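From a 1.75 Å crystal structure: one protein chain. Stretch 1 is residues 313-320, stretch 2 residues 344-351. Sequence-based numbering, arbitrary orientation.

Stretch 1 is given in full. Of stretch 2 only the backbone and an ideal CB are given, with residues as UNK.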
# COMPACT_ATOMS: atom_id res chain seq x y z
N GLY A 313 -7.29 3.29 25.51
CA GLY A 313 -7.55 4.24 26.60
C GLY A 313 -6.46 4.35 27.69
O GLY A 313 -6.64 5.12 28.64
N ILE A 314 -5.40 3.58 27.55
CA ILE A 314 -4.38 3.45 28.57
C ILE A 314 -3.67 4.80 28.64
O ILE A 314 -3.27 5.32 27.62
CB ILE A 314 -3.37 2.36 28.28
CG1 ILE A 314 -4.06 0.98 28.20
CG2 ILE A 314 -2.31 2.29 29.34
CD1 ILE A 314 -4.99 0.76 29.23
N ALA A 315 -3.48 5.32 29.83
CA ALA A 315 -2.72 6.57 30.00
C ALA A 315 -1.25 6.37 29.55
O ALA A 315 -0.55 5.46 30.05
CB ALA A 315 -2.76 6.99 31.45
N THR A 316 -0.77 7.22 28.66
CA THR A 316 0.65 7.26 28.32
C THR A 316 1.46 7.79 29.49
O THR A 316 0.96 8.57 30.30
CB THR A 316 0.90 8.10 27.09
OG1 THR A 316 0.28 9.38 27.25
CG2 THR A 316 0.19 7.45 25.82
N GLU A 317 2.71 7.39 29.55
CA GLU A 317 3.64 7.81 30.59
C GLU A 317 4.98 7.96 29.91
O GLU A 317 5.35 7.20 29.01
CB GLU A 317 3.82 6.67 31.62
CG GLU A 317 2.56 6.28 32.33
CD GLU A 317 2.82 5.13 33.29
OE1 GLU A 317 3.97 4.91 33.74
OE2 GLU A 317 1.88 4.40 33.56
N ARG A 318 5.78 8.90 30.42
CA ARG A 318 7.20 8.89 30.11
C ARG A 318 7.86 7.61 30.52
O ARG A 318 7.62 7.13 31.64
CB ARG A 318 7.89 10.05 30.84
CG ARG A 318 7.49 11.38 30.33
CD ARG A 318 8.45 12.58 30.78
NE ARG A 318 9.84 12.11 30.83
CZ ARG A 318 10.92 12.74 30.43
NH1 ARG A 318 10.87 13.97 29.90
NH2 ARG A 318 12.09 12.11 30.52
N ARG A 319 8.68 7.04 29.64
CA ARG A 319 9.42 5.84 29.97
C ARG A 319 10.84 5.89 29.40
O ARG A 319 11.08 6.40 28.32
CB ARG A 319 8.78 4.60 29.35
CG ARG A 319 7.55 4.07 30.12
CD ARG A 319 7.04 2.73 29.63
NE ARG A 319 5.93 2.25 30.44
CZ ARG A 319 4.65 2.59 30.28
NH1 ARG A 319 4.29 3.43 29.31
NH2 ARG A 319 3.73 2.10 31.08
N SER A 320 11.74 5.29 30.15
CA SER A 320 13.07 4.96 29.71
C SER A 320 12.94 3.71 28.82
O SER A 320 12.50 2.67 29.26
CB SER A 320 13.95 4.61 30.89
OG SER A 320 15.20 4.19 30.42
N UNK A 344 1.06 -5.34 31.42
CA UNK A 344 0.98 -4.49 30.26
C UNK A 344 1.66 -3.16 30.56
O UNK A 344 1.74 -2.74 31.72
CB UNK A 344 -0.48 -4.28 29.84
N UNK A 345 2.09 -2.48 29.50
CA UNK A 345 2.68 -1.16 29.57
C UNK A 345 1.90 -0.11 28.78
O UNK A 345 1.08 0.63 29.34
CB UNK A 345 4.12 -1.22 29.06
N UNK A 346 2.13 -0.07 27.48
CA UNK A 346 1.38 0.73 26.57
C UNK A 346 1.57 0.02 25.23
O UNK A 346 2.58 -0.63 25.02
CB UNK A 346 1.83 2.19 26.56
N UNK A 347 0.63 0.21 24.33
CA UNK A 347 0.63 -0.53 23.04
C UNK A 347 1.76 -0.14 22.10
O UNK A 347 2.20 -0.92 21.24
CB UNK A 347 -0.70 -0.31 22.32
N UNK A 348 2.28 1.07 22.26
CA UNK A 348 3.41 1.50 21.42
C UNK A 348 3.95 2.85 21.90
O UNK A 348 3.31 3.54 22.73
CB UNK A 348 2.99 1.59 19.95
N UNK A 349 5.12 3.18 21.39
CA UNK A 349 5.72 4.49 21.68
C UNK A 349 4.97 5.63 21.05
O UNK A 349 4.13 5.42 20.17
CB UNK A 349 7.17 4.53 21.20
N UNK A 350 5.25 6.86 21.51
CA UNK A 350 4.54 8.04 21.06
C UNK A 350 5.52 9.04 20.44
O UNK A 350 5.38 9.41 19.28
CB UNK A 350 3.78 8.68 22.22
N UNK A 351 6.56 9.42 21.21
CA UNK A 351 7.64 10.26 20.69
C UNK A 351 8.93 9.72 21.21
O UNK A 351 9.13 9.68 22.40
CB UNK A 351 7.47 11.73 21.08

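Position 344 has its CA-to-CB bond sideways to stretch 1, and no atom of that stretch lies within 5.5 Å of the ideal CB. With phi near -75° and psi near 157°, the backbone suits many residues, proline among them. The residue is Pro344, which makes no contact across the gap.

At position 345 the bond again runs sideways, but the ideal CB sits 3.9 Å from Arg319 NH2. A long side chain is not needed to meet the guanidinium; a small or branched one, polar or apolar, could lie against it. The residue is Thr345. Its CB packs over one face of the guanidinium, 3.8 Å from Arg319 NH2, while its hydroxyl is hydrogen-bonded elsewhere in the structure. The backbone contributes too: a water accepts a hydrogen bond from Arg319 NH1 at 2.9 Å and lies within donating distance of Thr345 O (3.0 Å) and Ala315 O (2.8 Å), so solvent links the stretches where no direct hydrogen bond does.

Position 346 points toward stretch 1. Its ideal CB lies 3.9 Å from Arg319 NH1 and 5.0 Å from Ile314 CG2, with Ala315 O at 5.3 Å. The methyl groups of Ile314 and Thr316 offer an apolar surface beyond, and the extended backbone, phi -156° and psi 155°, is comfortable for a beta-branched residue. Valine, leucine, isoleucine or methionine would be reasonable guesses. The residue is Ile346, and it buries more area against stretch 1 than any other residue here. With chi1 t and chi2 p, its CD1 reaches Ile314 CG2 at 3.7 Å and Thr316 CG2 at 4.0 Å, while its CG2 lies 3.7 Å from Arg319 NH1. The two branches thus serve different neighbours: one meets the methyls, the other the guanidinium.

Positions 347, 348 and 349 find no atom of stretch 1 within 5.5 Å of their ideal CB atoms, so this contact leaves their identity open. They are Ser347, Gly348 and Ser349. At Gly348 there is room for a CB, so crowding by stretch 1 does not explain the glycine.

Position 350 turns toward stretch 1 again, its ideal CB 5.2 Å from Thr316 CG2. A small or medium side chain, polar or apolar, could approach that methyl. The residue is Ser350; in rotamer m its OG comes to 4.0 Å from Thr316 CG2, a packing contact, and the hydroxyl finds its hydrogen bond elsewhere.

Position 351 is out of reach, and its extended backbone admits many residues. It is Ile351, which takes no part in this contact.

Stretch 2 (344-351) PTISGSSI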
# COMPACT_ATOMS: atom_id res chain seq x y z
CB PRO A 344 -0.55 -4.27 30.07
CG PRO A 344 -1.11 -4.46 31.44
CD PRO A 344 -0.22 -5.39 32.16
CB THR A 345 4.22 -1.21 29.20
OG1 THR A 345 4.44 -1.78 27.87
CG2 THR A 345 4.95 -2.09 30.13
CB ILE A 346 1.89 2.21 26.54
CG1 ILE A 346 0.91 3.16 25.79
CG2 ILE A 346 3.27 2.30 25.97
CD1 ILE A 346 -0.27 3.55 26.57
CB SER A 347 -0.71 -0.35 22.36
OG SER A 347 -0.90 1.00 22.02
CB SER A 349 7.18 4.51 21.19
OG SER A 349 7.26 4.29 19.80
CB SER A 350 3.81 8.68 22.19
OG SER A 350 2.77 7.83 22.73
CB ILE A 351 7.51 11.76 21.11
CG1 ILE A 351 6.20 12.36 20.66
CG2 ILE A 351 8.68 12.56 20.50
CD1 ILE A 351 5.95 13.79 21.14
O HOH W 1 1.42 3.51 29.95
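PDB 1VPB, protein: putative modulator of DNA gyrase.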